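Local atomic coordinates of twin-arginine translocation pathway signal protein (Burkholderia phytofirmans, PDB entry 2RJO), a protein that probably binds galactose or a related sugar as the periplasmic solute-binding component of a transport system, with beta-D-galactopyranose held between its two lobes. Residues 49-54 with 77-82; 88-93 with 266-271; 185-190 with 210-215. All coordinates share one frame; numbering follows the deposited sequence.

Contact 1: 49-54 with 77-82; sequences KGIADI and ARVIVE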
loop_
_atom_site.group_PDB
_atom_site.type_symbol
_atom_site.label_atom_id
_atom_site.label_comp_id
_atom_site.label_asym_id
_atom_site.label_seq_id
_atom_site.Cartn_x
_atom_site.Cartn_y
_atom_site.Cartn_z
ATOM N N LYS A 49 13.507 13.572 5.990
ATOM C CA LYS A 49 13.093 13.414 7.384
ATOM C C LYS A 49 13.043 11.934 7.780
ATOM O O LYS A 49 13.493 11.559 8.862
ATOM C CB LYS A 49 11.714 14.032 7.609
ATOM C CG LYS A 49 11.207 13.781 9.008
ATOM C CD LYS A 49 9.846 14.378 9.259
ATOM C CE LYS A 49 9.348 13.955 10.627
ATOM N NZ LYS A 49 8.048 14.566 10.941
ATOM N N GLY A 50 12.492 11.105 6.897
ATOM C CA GLY A 50 12.388 9.684 7.175
ATOM C C GLY A 50 13.710 9.010 7.480
ATOM O O GLY A 50 13.821 8.243 8.436
ATOM N N ILE A 51 14.728 9.289 6.679
ATOM C CA ILE A 51 16.015 8.663 6.921
ATOM C C ILE A 51 16.689 9.275 8.144
ATOM O O ILE A 51 17.393 8.590 8.893
ATOM C CB ILE A 51 16.933 8.780 5.686
ATOM C CG1 ILE A 51 18.202 7.968 5.911
ATOM C CG2 ILE A 51 17.290 10.215 5.433
ATOM C CD1 ILE A 51 17.933 6.517 6.264
ATOM N N ALA A 52 16.456 10.564 8.367
ATOM C CA ALA A 52 17.046 11.242 9.517
ATOM C C ALA A 52 16.532 10.615 10.805
ATOM O O ALA A 52 17.312 10.312 11.712
ATOM C CB ALA A 52 16.705 12.728 9.483
ATOM N N ASP A 53 15.217 10.416 10.880
ATOM C CA ASP A 53 14.583 9.818 12.051
ATOM C C ASP A 53 15.047 8.388 12.300
ATOM O O ASP A 53 15.287 7.989 13.447
ATOM C CB ASP A 53 13.059 9.833 11.890
ATOM C CG ASP A 53 12.482 11.229 11.965
ATOM O OD1 ASP A 53 13.276 12.192 11.981
ATOM O OD2 ASP A 53 11.236 11.370 11.999
ATOM N N ILE A 54 15.153 7.614 11.225
ATOM C CA ILE A 54 15.584 6.232 11.329
ATOM C C ILE A 54 16.998 6.203 11.889
ATOM O O ILE A 54 17.318 5.355 12.721
ATOM C CB ILE A 54 15.540 5.529 9.952
ATOM C CG1 ILE A 54 14.085 5.284 9.541
ATOM C CG2 ILE A 54 16.286 4.221 10.013
ATOM C CD1 ILE A 54 13.909 4.784 8.123
ATOM N N ALA A 77 14.791 3.280 0.146
ATOM C CA ALA A 77 14.946 1.906 0.621
ATOM C C ALA A 77 16.389 1.448 0.796
ATOM O O ALA A 77 16.726 0.852 1.819
ATOM C CB ALA A 77 14.236 0.956 -0.315
ATOM N N ARG A 78 17.238 1.711 -0.192
ATOM C CA ARG A 78 18.620 1.270 -0.099
ATOM C C ARG A 78 19.359 1.927 1.053
ATOM O O ARG A 78 20.018 1.248 1.837
ATOM C CB ARG A 78 19.385 1.542 -1.395
ATOM C CG ARG A 78 20.763 0.861 -1.430
ATOM C CD ARG A 78 21.635 1.427 -2.541
ATOM N NE ARG A 78 20.907 1.559 -3.798
ATOM C CZ ARG A 78 20.526 0.540 -4.563
ATOM N NH1 ARG A 78 20.804 -0.706 -4.207
ATOM N NH2 ARG A 78 19.868 0.778 -5.694
ATOM N N VAL A 79 19.251 3.242 1.176
ATOM C CA VAL A 79 19.964 3.909 2.253
ATOM C C VAL A 79 19.456 3.459 3.619
ATOM O O VAL A 79 20.246 3.311 4.554
ATOM C CB VAL A 79 19.876 5.433 2.126
ATOM C CG1 VAL A 79 18.445 5.885 2.168
ATOM C CG2 VAL A 79 20.673 6.077 3.221
ATOM N N ILE A 80 18.152 3.222 3.735
ATOM C CA ILE A 80 17.586 2.758 4.994
ATOM C C ILE A 80 18.150 1.384 5.317
ATOM O O ILE A 80 18.563 1.124 6.438
ATOM C CB ILE A 80 16.049 2.646 4.911
ATOM C CG1 ILE A 80 15.438 4.038 4.784
ATOM C CG2 ILE A 80 15.505 1.898 6.135
ATOM C CD1 ILE A 80 13.942 4.019 4.569
ATOM N N VAL A 81 18.157 0.507 4.322
ATOM C CA VAL A 81 18.670 -0.843 4.503
ATOM C C VAL A 81 20.157 -0.834 4.849
ATOM O O VAL A 81 20.616 -1.644 5.644
ATOM C CB VAL A 81 18.468 -1.675 3.234
ATOM C CG1 VAL A 81 19.208 -2.994 3.355
ATOM C CG2 VAL A 81 16.990 -1.906 3.000
ATOM N N GLU A 82 20.903 0.088 4.244
ATOM C CA GLU A 82 22.331 0.201 4.500
ATOM C C GLU A 82 22.540 0.631 5.941
ATOM O O GLU A 82 23.390 0.087 6.632
ATOM C CB GLU A 82 22.962 1.234 3.573
ATOM C CG GLU A 82 23.456 0.694 2.231
ATOM C CD GLU A 82 23.499 1.769 1.149
ATOM O OE1 GLU A 82 23.610 2.978 1.489
ATOM O OE2 GLU A 82 23.429 1.405 -0.047
#
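Ile54 and Ile80 form the tight end of this helix-helix contact. Their side chains cross at about a right angle, with CD1 of Ile54 3.6 Å from CD1 of Ile80 and 3.7 Å from CG1 of Ile80. Both residues are buried, and both also rest on Leu67 of strand 65-69, which lies beneath the two helices; Ile80 reaches Val69 as well. One turn earlier on helix 47-60, Ile51 approaches the same isoleucine differently: the two side chains slide past one another in opposite directions, and CD1 of Ile51 stops 3.8 Å from CG1 of Ile80. The CG1 branch of Ile80 is thus gripped from two successive turns. Toward solvent the packing opens out. With CG1 anti to the backbone N (chi1 -173°), Ile51 extends tip to tip toward Val79, yet its CG1 comes no nearer than 4.1 Å to CG2 of Val79, and both residues are partly exposed. The helix segments run almost parallel, at 6°, with axes 10.4 Å apart, as expected for neighbouring crossover helices on one face of a Rossmann-like lobe: helix 74-87 links the parallel strands 65-69 and 90-94, and helix 47-60 leads into the first of them. Every touching atom is an aliphatic carbon, so the two helices are held here by shape and by exclusion of water, without directional polar bonds.

Contact 2: 88-93 with 266-271; sequences GAYVTT and QAKEKK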
loop_
_atom_site.group_PDB
_atom_site.type_symbol
_atom_site.label_atom_id
_atom_site.label_comp_id
_atom_site.label_asym_id
_atom_site.label_seq_id
_atom_site.Cartn_x
_atom_site.Cartn_y
_atom_site.Cartn_z
ATOM N N GLY A 88 23.334 -3.117 12.677
ATOM C CA GLY A 88 23.053 -4.450 13.173
ATOM C C GLY A 88 21.574 -4.644 13.464
ATOM O O GLY A 88 21.169 -5.650 14.057
ATOM N N ALA A 89 20.758 -3.672 13.068
ATOM C CA ALA A 89 19.318 -3.765 13.276
ATOM C C ALA A 89 18.713 -4.644 12.175
ATOM O O ALA A 89 19.406 -5.029 11.233
ATOM C CB ALA A 89 18.705 -2.377 13.236
ATOM N N TYR A 90 17.424 -4.954 12.300
ATOM C CA TYR A 90 16.724 -5.783 11.321
ATOM C C TYR A 90 15.599 -4.973 10.690
ATOM O O TYR A 90 14.854 -4.285 11.394
ATOM C CB TYR A 90 16.164 -7.023 12.009
ATOM C CG TYR A 90 17.243 -7.989 12.443
ATOM C CD1 TYR A 90 17.563 -9.090 11.660
ATOM C CD2 TYR A 90 18.011 -7.747 13.585
ATOM C CE1 TYR A 90 18.621 -9.927 11.985
ATOM C CE2 TYR A 90 19.082 -8.582 13.922
ATOM C CZ TYR A 90 19.379 -9.671 13.108
ATOM O OH TYR A 90 20.442 -10.497 13.394
ATOM N N VAL A 91 15.461 -5.060 9.371
ATOM C CA VAL A 91 14.440 -4.276 8.690
ATOM C C VAL A 91 13.647 -5.023 7.630
ATOM O O VAL A 91 14.173 -5.888 6.931
ATOM C CB VAL A 91 15.083 -3.045 8.019
ATOM C CG1 VAL A 91 16.071 -3.506 6.946
ATOM C CG2 VAL A 91 14.011 -2.147 7.413
ATOM N N THR A 92 12.375 -4.661 7.517
ATOM C CA THR A 92 11.472 -5.243 6.538
ATOM C C THR A 92 10.950 -4.086 5.692
ATOM O O THR A 92 10.604 -3.034 6.222
ATOM C CB THR A 92 10.286 -5.967 7.226
ATOM O OG1 THR A 92 10.731 -7.233 7.723
ATOM C CG2 THR A 92 9.133 -6.193 6.246
ATOM N N THR A 93 10.911 -4.285 4.381
ATOM C CA THR A 93 10.437 -3.254 3.462
ATOM C C THR A 93 9.047 -3.569 2.923
ATOM O O THR A 93 8.691 -4.727 2.745
ATOM C CB THR A 93 11.412 -3.086 2.272
ATOM O OG1 THR A 93 12.579 -2.389 2.715
ATOM C CG2 THR A 93 10.770 -2.287 1.159
ATOM N N GLN A 266 11.492 -12.141 14.739
ATOM C CA GLN A 266 11.830 -13.549 14.755
ATOM C C GLN A 266 13.184 -13.789 14.109
ATOM O O GLN A 266 13.854 -14.771 14.410
ATOM C CB GLN A 266 10.757 -14.375 14.050
ATOM C CG GLN A 266 9.474 -14.468 14.844
ATOM C CD GLN A 266 8.573 -15.597 14.395
ATOM O OE1 GLN A 266 9.036 -16.700 14.114
ATOM N NE2 GLN A 266 7.273 -15.330 14.345
ATOM N N ALA A 267 13.587 -12.901 13.210
ATOM C CA ALA A 267 14.887 -13.050 12.572
ATOM C C ALA A 267 15.936 -12.675 13.611
ATOM O O ALA A 267 16.917 -13.385 13.787
ATOM C CB ALA A 267 14.995 -12.136 11.360
ATOM N N LYS A 268 15.702 -11.569 14.316
ATOM C CA LYS A 268 16.622 -11.090 15.348
ATOM C C LYS A 268 16.782 -12.100 16.472
ATOM O O LYS A 268 17.867 -12.246 17.031
ATOM C CB LYS A 268 16.137 -9.757 15.934
ATOM C CG LYS A 268 17.055 -9.199 17.013
ATOM C CD LYS A 268 16.505 -7.915 17.621
ATOM C CE LYS A 268 17.379 -7.426 18.773
ATOM N NZ LYS A 268 18.791 -7.158 18.380
ATOM N N GLU A 269 15.702 -12.796 16.806
ATOM C CA GLU A 269 15.755 -13.784 17.877
ATOM C C GLU A 269 16.265 -15.109 17.362
ATOM O O GLU A 269 16.322 -16.093 18.099
ATOM C CB GLU A 269 14.377 -13.976 18.495
ATOM C CG GLU A 269 13.840 -12.708 19.152
ATOM C CD GLU A 269 12.458 -12.896 19.739
ATOM O OE1 GLU A 269 11.619 -13.527 19.065
ATOM O OE2 GLU A 269 12.207 -12.410 20.863
ATOM N N LYS A 270 16.642 -15.125 16.088
ATOM C CA LYS A 270 17.153 -16.328 15.462
ATOM C C LYS A 270 16.136 -17.460 15.521
ATOM O O LYS A 270 16.508 -18.632 15.599
ATOM C CB LYS A 270 18.474 -16.736 16.124
ATOM C CG LYS A 270 19.504 -15.598 16.144
ATOM C CD LYS A 270 20.907 -16.119 16.374
ATOM C CE LYS A 270 21.923 -14.985 16.451
ATOM N NZ LYS A 270 23.333 -15.513 16.474
ATOM N N LYS A 271 14.852 -17.102 15.486
ATOM C CA LYS A 271 13.773 -18.084 15.490
ATOM C C LYS A 271 13.610 -18.615 14.063
ATOM O O LYS A 271 13.065 -19.697 13.854
ATOM C CB LYS A 271 12.454 -17.456 15.975
ATOM C CG LYS A 271 12.452 -17.106 17.458
ATOM C CD LYS A 271 11.201 -16.343 17.904
ATOM C CE LYS A 271 9.952 -17.214 17.884
ATOM N NZ LYS A 271 10.024 -18.337 18.879
#
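The ring of Tyr90 lies with one face against the last helical turn of 266-271: the CA of Lys268 stands 3.7 Å above the ring plane, over its centre. The CB of Lys268 makes a CH-pi contact over the same face, 3.9 Å from the Tyr90 ring centroid. Ala267 comes in obliquely, its CB 4.0 Å from CD1 of Tyr90. This is strand-to-helix packing in a Rossmann-like lobe of the periplasmic binding protein fold. Tyr90 opens strand 90-94, paired in parallel with 65-69, and its side chain meets the end of helix 253-268, on the face of the sheet opposite helix 74-87. Two Schellman motifs frame the site: Gly88, with positive phi, closes helix 74-87 just before the strand, and Lys270 closes helix 253-268, its N bonded to the O of Ala267 while Lys271 N reaches the O of Gln266. Further along the strand, Thr92 OG1 is hydrogen-bonded to Gly260 O of the same helix, while Ala267 and Tyr90 share Val111 of strand 110-115. The Lys268 side chain crosses the tyrosine at about a right angle. Because its CG is anti to the backbone N (chi1 -180°), the aliphatic chain runs on past one side of the ring, leaving CG of Lys268 3.7 Å from CE2 of Tyr90.

Contact 3: 185-190 with 210-215; sequences PIMQAW and LGAIEA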
loop_
_atom_site.group_PDB
_atom_site.type_symbol
_atom_site.label_atom_id
_atom_site.label_comp_id
_atom_site.label_asym_id
_atom_site.label_seq_id
_atom_site.Cartn_x
_atom_site.Cartn_y
_atom_site.Cartn_z
ATOM N N PRO A 185 -9.086 18.816 -6.417
ATOM C CA PRO A 185 -9.024 19.836 -7.471
ATOM C C PRO A 185 -8.738 19.310 -8.872
ATOM O O PRO A 185 -9.053 19.972 -9.858
ATOM C CB PRO A 185 -7.939 20.792 -6.971
ATOM C CG PRO A 185 -7.056 19.920 -6.161
ATOM C CD PRO A 185 -8.050 19.061 -5.400
ATOM N N ILE A 186 -8.139 18.129 -8.972
ATOM C CA ILE A 186 -7.857 17.560 -10.286
ATOM C C ILE A 186 -9.159 17.009 -10.892
ATOM O O ILE A 186 -9.378 17.109 -12.101
ATOM C CB ILE A 186 -6.805 16.429 -10.196
ATOM C CG1 ILE A 186 -5.436 17.014 -9.827
ATOM C CG2 ILE A 186 -6.707 15.699 -11.518
ATOM C CD1 ILE A 186 -4.327 15.967 -9.704
HETATM N N MSE A 187 -10.015 16.433 -10.048
HETATM C CA MSE A 187 -11.291 15.890 -10.500
HETATM C C MSE A 187 -12.169 17.034 -10.984
HETATM O O MSE A 187 -12.881 16.910 -11.979
HETATM C CB MSE A 187 -12.008 15.165 -9.357
HETATM C CG MSE A 187 -12.204 13.664 -9.568
HETATM SE SE MSE A 187 -13.269 13.202 -10.947
HETATM C CE MSE A 187 -12.304 12.193 -11.783
ATOM N N GLN A 188 -12.114 18.149 -10.261
ATOM C CA GLN A 188 -12.903 19.326 -10.604
ATOM C C GLN A 188 -12.540 19.840 -11.982
ATOM O O GLN A 188 -13.419 20.057 -12.815
ATOM C CB GLN A 188 -12.675 20.444 -9.587
ATOM C CG GLN A 188 -13.180 20.123 -8.213
ATOM C CD GLN A 188 -13.092 21.308 -7.289
ATOM O OE1 GLN A 188 -11.995 21.823 -7.007
ATOM N NE2 GLN A 188 -14.248 21.759 -6.802
ATOM N N ALA A 189 -11.245 20.043 -12.213
ATOM C CA ALA A 189 -10.762 20.542 -13.495
ATOM C C ALA A 189 -11.119 19.586 -14.631
ATOM O O ALA A 189 -11.364 20.027 -15.756
ATOM C CB ALA A 189 -9.256 20.754 -13.448
ATOM N N TRP A 190 -11.136 18.284 -14.349
ATOM C CA TRP A 190 -11.490 17.297 -15.371
ATOM C C TRP A 190 -12.963 17.382 -15.752
ATOM O O TRP A 190 -13.324 17.165 -16.908
ATOM C CB TRP A 190 -11.230 15.870 -14.894
ATOM C CG TRP A 190 -9.824 15.377 -15.063
ATOM C CD1 TRP A 190 -8.900 15.804 -15.971
ATOM C CD2 TRP A 190 -9.214 14.302 -14.343
ATOM N NE1 TRP A 190 -7.752 15.061 -15.861
ATOM C CE2 TRP A 190 -7.917 14.129 -14.870
ATOM C CE3 TRP A 190 -9.640 13.462 -13.303
ATOM C CZ2 TRP A 190 -7.040 13.146 -14.390
ATOM C CZ3 TRP A 190 -8.764 12.483 -12.828
ATOM C CH2 TRP A 190 -7.485 12.338 -13.372
ATOM N N LEU A 210 -11.580 8.632 -2.958
ATOM C CA LEU A 210 -12.476 9.360 -2.057
ATOM C C LEU A 210 -12.371 10.841 -2.367
ATOM O O LEU A 210 -13.327 11.589 -2.199
ATOM C CB LEU A 210 -12.113 9.096 -0.586
ATOM C CG LEU A 210 -12.432 7.674 -0.104
ATOM C CD1 LEU A 210 -11.904 7.455 1.302
ATOM C CD2 LEU A 210 -13.929 7.450 -0.144
ATOM N N GLY A 211 -11.196 11.257 -2.827
ATOM C CA GLY A 211 -10.995 12.649 -3.184
ATOM C C GLY A 211 -11.791 12.903 -4.447
ATOM O O GLY A 211 -12.416 13.949 -4.596
ATOM N N ALA A 212 -11.768 11.936 -5.361
ATOM C CA ALA A 212 -12.514 12.043 -6.607
ATOM C C ALA A 212 -14.018 12.076 -6.290
ATOM O O ALA A 212 -14.761 12.880 -6.845
ATOM C CB ALA A 212 -12.187 10.857 -7.515
ATOM N N ILE A 213 -14.452 11.202 -5.387
ATOM C CA ILE A 213 -15.855 11.136 -5.012
ATOM C C ILE A 213 -16.334 12.390 -4.288
ATOM O O ILE A 213 -17.515 12.715 -4.332
ATOM C CB ILE A 213 -16.134 9.902 -4.142
ATOM C CG1 ILE A 213 -15.894 8.635 -4.969
ATOM C CG2 ILE A 213 -17.554 9.953 -3.611
ATOM C CD1 ILE A 213 -15.906 7.335 -4.165
ATOM N N GLU A 214 -15.428 13.100 -3.625
ATOM C CA GLU A 214 -15.811 14.327 -2.932
ATOM C C GLU A 214 -16.091 15.424 -3.946
ATOM O O GLU A 214 -16.931 16.294 -3.721
ATOM C CB GLU A 214 -14.712 14.781 -1.984
ATOM C CG GLU A 214 -14.585 13.919 -0.741
ATOM C CD GLU A 214 -13.360 14.273 0.081
ATOM O OE1 GLU A 214 -12.241 14.221 -0.476
ATOM O OE2 GLU A 214 -13.518 14.603 1.282
ATOM N N ALA A 215 -15.374 15.379 -5.061
ATOM C CA ALA A 215 -15.552 16.341 -6.128
ATOM C C ALA A 215 -16.866 16.009 -6.840
ATOM O O ALA A 215 -17.650 16.899 -7.158
ATOM C CB ALA A 215 -14.381 16.268 -7.098
#
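Met187, present as selenomethionine, lays the stem of its side chain against two alanines of helix 206-218, one turn apart. CB of Met187 meets CB of Ala215 at 3.5 Å, whereas CG of Met187 bears on Ala212, 3.4 Å from its CA and 3.5 Å from its CB. All three separations are shorter than ordinary carbon-carbon contact, so the methionine stem is pressed onto the helix surface and touches backbone as well as methyl. A first torsion of -116°, well away from a staggered value, suggests some strain in fitting this stem beside the alanines. The chain then bends at chi2 and chi3, turning selenium and methyl away from the alanines toward the sheet. Gln188 adds a touch from the outer side: its CG lies 4.2 Å from CB of Ala215, and its chain continues extended. The methyl of Ala215 thus touches two consecutive residues, closely at Met187 and lightly at Gln188, while the methyl of Ala212 leaves its helix to one side and is met there by CG of Met187. Side chains this small let the helices come close. The segment axes approach to 8.3 Å and cross at -48°, with the CA atoms of Met187 and Ala212 5.6 Å apart. All the touching atoms are carbons, and no hydrogen bond joins the segments. Met187 continues down to Val140 of strand 137-143 and Val201 of strand 198-203, and Ala215 also touches Phe184 and Met191 of helix 180-194. Trp190 lies on strand 137-143 and sends NE1 to Asp172 OD2. Helix 180-194, strand 198-203 and helix 206-218 follow in the alternating order of a Rossmann-like lobe of a periplasmic binding protein, both helices on one face of its parallel sheet.

Contacts 1 and 2 belong to one lobe and contact 3 to the other; the centres of contacts 2 and 3 are about 42 Å apart, on opposite sides of the chain's centre. Contacts 1 and 2 adjoin through consecutive elements, helix 74-87 and strand 90-94, and pack helices on opposite faces of the same sheet. Contact 3 repeats the helix-on-helix theme of contact 1 but is more buried and closer: alanines replace branched side chains at the interface, and the axes cross rather than run side by side. Contacts 1 and 2 are only partly buried. Contact 2 alone uses an aromatic face, joining parts of the sequence some 170 residues apart.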